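Local coordinates for protein chlorella virus DNA ligase-adenylate (Chlorella virus, PDB 1FVI) that probably seals nicks in duplex DNA as an ATP-dependent ligase, here caught as the adenylate intermediate with AMP attached covalently to the enzyme, at residues 194-199 with 233-238; 52-57 with 128-133. The protein carries 1 engineered substitution. One frame throughout, in Å; residues are numbered along the deposited sequence.

Interaction 1: residues 194-199 with 233-238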
loop_
_atom_site.group_PDB
_atom_site.type_symbol
_atom_site.label_atom_id
_atom_site.label_comp_id
_atom_site.label_asym_id
_atom_site.label_seq_id
_atom_site.Cartn_x
_atom_site.Cartn_y
_atom_site.Cartn_z
ATOM N N ALA A 194 20.649 2.242 -10.809
ATOM C CA ALA A 194 21.163 3.222 -11.740
ATOM C C ALA A 194 22.024 4.241 -10.998
ATOM O O ALA A 194 21.847 4.471 -9.798
ATOM C CB ALA A 194 20.018 3.903 -12.439
ATOM N N THR A 195 23.009 4.793 -11.694
ATOM C CA THR A 195 23.874 5.786 -11.086
ATOM C C THR A 195 23.301 7.161 -11.407
ATOM O O THR A 195 22.865 7.398 -12.535
ATOM C CB THR A 195 25.319 5.678 -11.633
ATOM O OG1 THR A 195 25.894 4.434 -11.218
ATOM C CG2 THR A 195 26.191 6.834 -11.126
ATOM N N ILE A 196 23.256 8.042 -10.408
ATOM C CA ILE A 196 22.748 9.394 -10.609
ATOM C C ILE A 196 23.827 10.228 -11.300
ATOM O O ILE A 196 24.997 10.166 -10.920
ATOM C CB ILE A 196 22.425 10.067 -9.274
ATOM C CG1 ILE A 196 21.445 9.200 -8.484
ATOM C CG2 ILE A 196 21.854 11.469 -9.510
ATOM C CD1 ILE A 196 21.291 9.626 -7.032
ATOM N N ILE A 197 23.436 10.990 -12.321
ATOM C CA ILE A 197 24.384 11.838 -13.038
ATOM C C ILE A 197 24.048 13.330 -12.922
ATOM O O ILE A 197 24.942 14.153 -12.770
ATOM C CB ILE A 197 24.542 11.416 -14.503
ATOM C CG1 ILE A 197 23.264 11.658 -15.277
ATOM C CG2 ILE A 197 24.917 9.933 -14.588
ATOM C CD1 ILE A 197 23.256 10.954 -16.616
ATOM N N SER A 198 22.763 13.665 -12.919
ATOM C CA SER A 198 22.334 15.058 -12.777
ATOM C C SER A 198 20.905 15.142 -12.199
ATOM O O SER A 198 20.261 14.124 -11.995
ATOM C CB SER A 198 22.421 15.795 -14.122
ATOM O OG SER A 198 21.520 15.243 -15.066
ATOM N N MET A 199 20.441 16.358 -11.904
ATOM C CA MET A 199 19.102 16.581 -11.361
ATOM C C MET A 199 18.416 17.762 -12.022
ATOM O O MET A 199 19.068 18.672 -12.543
ATOM C CB MET A 199 19.149 16.842 -9.856
ATOM C CG MET A 199 19.586 15.664 -9.038
ATOM S SD MET A 199 19.569 16.053 -7.300
ATOM C CE MET A 199 20.409 14.575 -6.666
ATOM N N GLY A 233 12.894 17.817 -8.904
ATOM C CA GLY A 233 11.719 17.413 -9.652
ATOM C C GLY A 233 11.967 16.028 -10.215
ATOM O O GLY A 233 11.099 15.157 -10.165
ATOM N N SER A 234 13.163 15.826 -10.762
ATOM C CA SER A 234 13.534 14.532 -11.317
ATOM C C SER A 234 15.042 14.364 -11.274
ATOM O O SER A 234 15.792 15.343 -11.177
ATOM C CB SER A 234 13.052 14.381 -12.771
ATOM O OG SER A 234 13.857 15.124 -13.680
ATOM N N ILE A 235 15.467 13.107 -11.257
ATOM C CA ILE A 235 16.875 12.772 -11.286
ATOM C C ILE A 235 17.115 11.990 -12.575
ATOM O O ILE A 235 16.257 11.216 -13.013
ATOM C CB ILE A 235 17.319 11.945 -10.070
ATOM C CG1 ILE A 235 16.512 10.642 -9.960
ATOM C CG2 ILE A 235 17.225 12.782 -8.819
ATOM C CD1 ILE A 235 17.097 9.652 -8.935
ATOM N N GLU A 236 18.232 12.289 -13.236
ATOM C CA GLU A 236 18.602 11.623 -14.475
ATOM C C GLU A 236 19.617 10.574 -14.084
ATOM O O GLU A 236 20.557 10.860 -13.332
ATOM C CB GLU A 236 19.160 12.626 -15.484
ATOM C CG GLU A 236 18.115 13.618 -16.004
ATOM C CD GLU A 236 17.450 14.447 -14.897
ATOM O OE1 GLU A 236 18.185 15.010 -14.055
ATOM O OE2 GLU A 236 16.197 14.535 -14.869
ATOM N N VAL A 237 19.399 9.351 -14.567
ATOM C CA VAL A 237 20.255 8.229 -14.211
ATOM C C VAL A 237 20.848 7.468 -15.383
ATOM O O VAL A 237 20.284 7.463 -16.468
ATOM C CB VAL A 237 19.486 7.248 -13.293
ATOM C CG1 VAL A 237 19.091 7.964 -11.996
ATOM C CG2 VAL A 237 18.245 6.717 -14.013
ATOM N N ASP A 238 21.977 6.799 -15.137
ATOM C CA ASP A 238 22.664 6.042 -16.177
ATOM C C ASP A 238 22.053 4.692 -16.495
ATOM O O ASP A 238 21.623 4.475 -17.618
ATOM C CB ASP A 238 24.170 5.879 -15.882
ATOM C CG ASP A 238 24.938 5.186 -17.036
ATOM O OD1 ASP A 238 25.420 5.866 -17.963
ATOM O OD2 ASP A 238 25.078 3.949 -17.005
#

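Interaction 2: residues 52-57 with 128-133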
loop_
_atom_site.group_PDB
_atom_site.type_symbol
_atom_site.label_atom_id
_atom_site.label_comp_id
_atom_site.label_asym_id
_atom_site.label_seq_id
_atom_site.Cartn_x
_atom_site.Cartn_y
_atom_site.Cartn_z
ATOM N N ASN A 52 -4.998 -2.364 20.288
ATOM C CA ASN A 52 -6.098 -3.309 20.348
ATOM C C ASN A 52 -7.372 -2.602 20.810
ATOM O O ASN A 52 -8.356 -2.546 20.069
ATOM C CB ASN A 52 -5.727 -4.467 21.278
ATOM C CG ASN A 52 -6.616 -5.692 21.072
ATOM O OD1 ASN A 52 -7.746 -5.577 20.597
ATOM N ND2 ASN A 52 -6.093 -6.870 21.404
ATOM N N ARG A 53 -7.306 -1.956 21.973
ATOM C CA ARG A 53 -8.456 -1.251 22.522
ATOM C C ARG A 53 -8.976 -0.156 21.603
ATOM O O ARG A 53 -10.161 -0.132 21.289
ATOM C CB ARG A 53 -8.118 -0.699 23.908
ATOM C CG ARG A 53 -9.176 0.210 24.536
ATOM C CD ARG A 53 -8.862 1.693 24.296
ATOM N NE ARG A 53 -7.548 2.072 24.808
ATOM C CZ ARG A 53 -7.106 3.323 24.890
ATOM N NH1 ARG A 53 -7.869 4.335 24.494
ATOM N NH2 ARG A 53 -5.890 3.561 25.364
ATOM N N LEU A 54 -8.089 0.737 21.167
ATOM C CA LEU A 54 -8.453 1.838 20.277
ATOM C C LEU A 54 -9.182 1.356 19.023
ATOM O O LEU A 54 -10.287 1.822 18.709
ATOM C CB LEU A 54 -7.203 2.632 19.861
ATOM C CG LEU A 54 -6.460 3.512 20.878
ATOM C CD1 LEU A 54 -5.174 4.076 20.280
ATOM C CD2 LEU A 54 -7.354 4.644 21.331
ATOM N N LEU A 55 -8.555 0.438 18.290
ATOM C CA LEU A 55 -9.169 -0.090 17.075
ATOM C C LEU A 55 -10.476 -0.846 17.354
ATOM O O LEU A 55 -11.412 -0.734 16.571
ATOM C CB LEU A 55 -8.190 -0.985 16.309
ATOM C CG LEU A 55 -6.976 -0.298 15.673
ATOM C CD1 LEU A 55 -6.012 -1.347 15.126
ATOM C CD2 LEU A 55 -7.421 0.659 14.583
ATOM N N THR A 56 -10.553 -1.595 18.461
ATOM C CA THR A 56 -11.787 -2.327 18.772
ATOM C C THR A 56 -12.940 -1.353 19.038
ATOM O O THR A 56 -14.088 -1.635 18.699
ATOM C CB THR A 56 -11.644 -3.301 19.973
ATOM O OG1 THR A 56 -11.355 -2.568 21.165
ATOM C CG2 THR A 56 -10.553 -4.298 19.729
ATOM N N GLU A 57 -12.624 -0.201 19.625
ATOM C CA GLU A 57 -13.625 0.827 19.911
ATOM C C GLU A 57 -14.063 1.505 18.604
ATOM O O GLU A 57 -15.252 1.796 18.409
ATOM C CB GLU A 57 -13.065 1.891 20.879
ATOM C CG GLU A 57 -12.882 1.406 22.322
ATOM C CD GLU A 57 -12.089 2.375 23.222
ATOM O OE1 GLU A 57 -11.724 3.494 22.780
ATOM O OE2 GLU A 57 -11.820 2.002 24.389
ATOM N N HIS A 128 -9.950 10.382 14.233
ATOM C CA HIS A 128 -9.245 10.095 15.478
ATOM C C HIS A 128 -7.868 10.763 15.544
ATOM O O HIS A 128 -7.207 10.979 14.525
ATOM C CB HIS A 128 -9.130 8.601 15.730
ATOM C CG HIS A 128 -8.655 8.267 17.108
ATOM N ND1 HIS A 128 -9.507 7.852 18.110
ATOM C CD2 HIS A 128 -7.416 8.275 17.649
ATOM C CE1 HIS A 128 -8.811 7.612 19.209
ATOM N NE2 HIS A 128 -7.539 7.862 18.954
ATOM N N ALA A 129 -7.458 11.118 16.755
ATOM C CA ALA A 129 -6.189 11.796 16.961
ATOM C C ALA A 129 -4.963 10.911 16.714
ATOM O O ALA A 129 -4.149 11.189 15.822
ATOM C CB ALA A 129 -6.147 12.397 18.367
ATOM N N GLN A 130 -4.845 9.850 17.502
ATOM C CA GLN A 130 -3.722 8.928 17.400
ATOM C C GLN A 130 -3.823 7.888 16.274
ATOM O O GLN A 130 -2.817 7.562 15.649
ATOM C CB GLN A 130 -3.539 8.214 18.741
ATOM C CG GLN A 130 -2.367 7.267 18.788
ATOM C CD GLN A 130 -2.293 6.520 20.084
ATOM O OE1 GLN A 130 -3.121 6.707 20.971
ATOM N NE2 GLN A 130 -1.313 5.641 20.202
ATOM N N VAL A 131 -5.026 7.345 16.067
ATOM C CA VAL A 131 -5.292 6.316 15.053
ATOM C C VAL A 131 -5.875 6.862 13.744
ATOM O O VAL A 131 -6.959 7.446 13.726
ATOM C CB VAL A 131 -6.290 5.252 15.576
ATOM C CG1 VAL A 131 -6.267 4.031 14.683
ATOM C CG2 VAL A 131 -5.983 4.884 16.998
ATOM N N LYS A 132 -5.185 6.610 12.639
ATOM C CA LYS A 132 -5.660 7.076 11.346
ATOM C C LYS A 132 -6.364 5.922 10.618
ATOM O O LYS A 132 -5.726 4.948 10.218
ATOM C CB LYS A 132 -4.479 7.596 10.525
ATOM C CG LYS A 132 -4.843 8.256 9.217
ATOM C CD LYS A 132 -3.588 8.491 8.405
ATOM C CE LYS A 132 -3.875 9.163 7.079
ATOM N NZ LYS A 132 -2.607 9.378 6.325
ATOM N N ILE A 133 -7.689 5.997 10.531
ATOM C CA ILE A 133 -8.463 4.962 9.849
ATOM C C ILE A 133 -8.501 5.323 8.375
ATOM O O ILE A 133 -9.037 6.374 7.988
ATOM C CB ILE A 133 -9.923 4.861 10.376
ATOM C CG1 ILE A 133 -9.930 4.535 11.870
ATOM C CG2 ILE A 133 -10.708 3.789 9.593
ATOM C CD1 ILE A 133 -9.280 3.257 12.204
#

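Interaction 1: residues 194-199 with 233-238
Gly233, whose carbonyl is taken by Arg255, and Ser234 both face Thr200, just past 194-199, in a classic bulge; within the two segments the contact begins at Ser234 O, which meets Met199 CA in a CA-H...O contact. Ile235 then pairs with Met199: the two side chains run next to each other on the same face, Ile235 CG2 reaching Met199 CG at 3.7 Å. Glu236 turns to the other face and meets two residues at once, Ile197 and Ser198, a classic beta bulge that shifts the register by one. Its N-H bonds to Ser198 O from 37° above the carbonyl plane, whereas its own O takes the Ile197 N-H almost straight (175°). The Glu236 side chain, bent at chi2 (58°), brings OE2 to Ser234 OG (2.7 Å), which donates to its syn lone pair; Ser198 OG gives Glu236 OE1 a weak, long bond (3.5 Å), and Thr200 OG1 is a weak second partner of OE2. Val237 returns to the Ile235 face and packs tightly, its CB 3.5 Å from Ala194 CB. Past the strand end, Asp238 N donates to Thr195 O at 2.8 Å, and its OD2 accepts from Gly241 N. In the OB-like domain's antiparallel sheet, strand 232-237 runs between 190-201 and 244-246, while helix 262-265 touches Ile196 and Met199 through Tyr265.

Interaction 2: residues 52-57 with 128-133
Leu54 does most of the work here, a buried side chain on helix 49-58 that points at the turn leading into strand 131-135. Its CG stands anti to the carbonyl carbon (chi1 -70°) and chi2 is extended, so the two methyls fork over different partners. CD1 goes to the strand side, pressing on Val131 CG2 at 3.5 Å, tighter than a normal carbon contact, and lying 3.4 Å from Gln130 OE1. CD2 takes the other branch and rests obliquely against the imidazole of His128, 3.9 Å from CE1.

Val131 answers with both methyls. With CG1 anti to the backbone N (chi1 -165°), CG2 meets Leu54 while CG1 goes to the next helix residue, touching Leu55 CD2 at 3.6 Å. That same Leu55 methyl also reaches Ile133 CD1 at 4.0 Å, the two side chains sliding past each other in opposite directions, so Leu55 bridges alternate residues of the strand. Gln130, fully extended, crosses Leu54 at about a right angle, and its amide is held by NE2 donating to the carbonyl of Ala90.

No hydrogen bond joins the segments; the grip is apolar, and Phe92 on the adjacent strand closes in on Leu54 and Val131. The axes of helix segment 52-57 and strand segment 131-133 come within 10.2 Å at 37°. This is helix-on-sheet packing in an alpha/beta layer: helix 49-58 covers the edge strand of the mixed sheet in the nucleotidyltransferase domain of an ATP-dependent DNA ligase, away from the AMP pocket.

How the interactions relate
Going from the N terminus, helix 49-58 comes first and waits about seventy residues, through strands 63-68 and 92-99 and helices 74-82 and 108-121, before strand 131-135 closes interaction 2. The chain then passes through strands 162-165 and 184-186 before strand 190-201 opens interaction 1; segment 233-238 closes it, 34 residues beyond the end of 194-199. The two loops are therefore in series, neither nested nor crossing. Interaction 2 ties a helix to the edge strand of a sheet in the adenylate-bearing domain; interaction 1 joins neighbouring strands in the OB-like domain. Their centres are 41 Å apart, on opposite sides of the chain's centre, with nearest atoms about 22 Å apart.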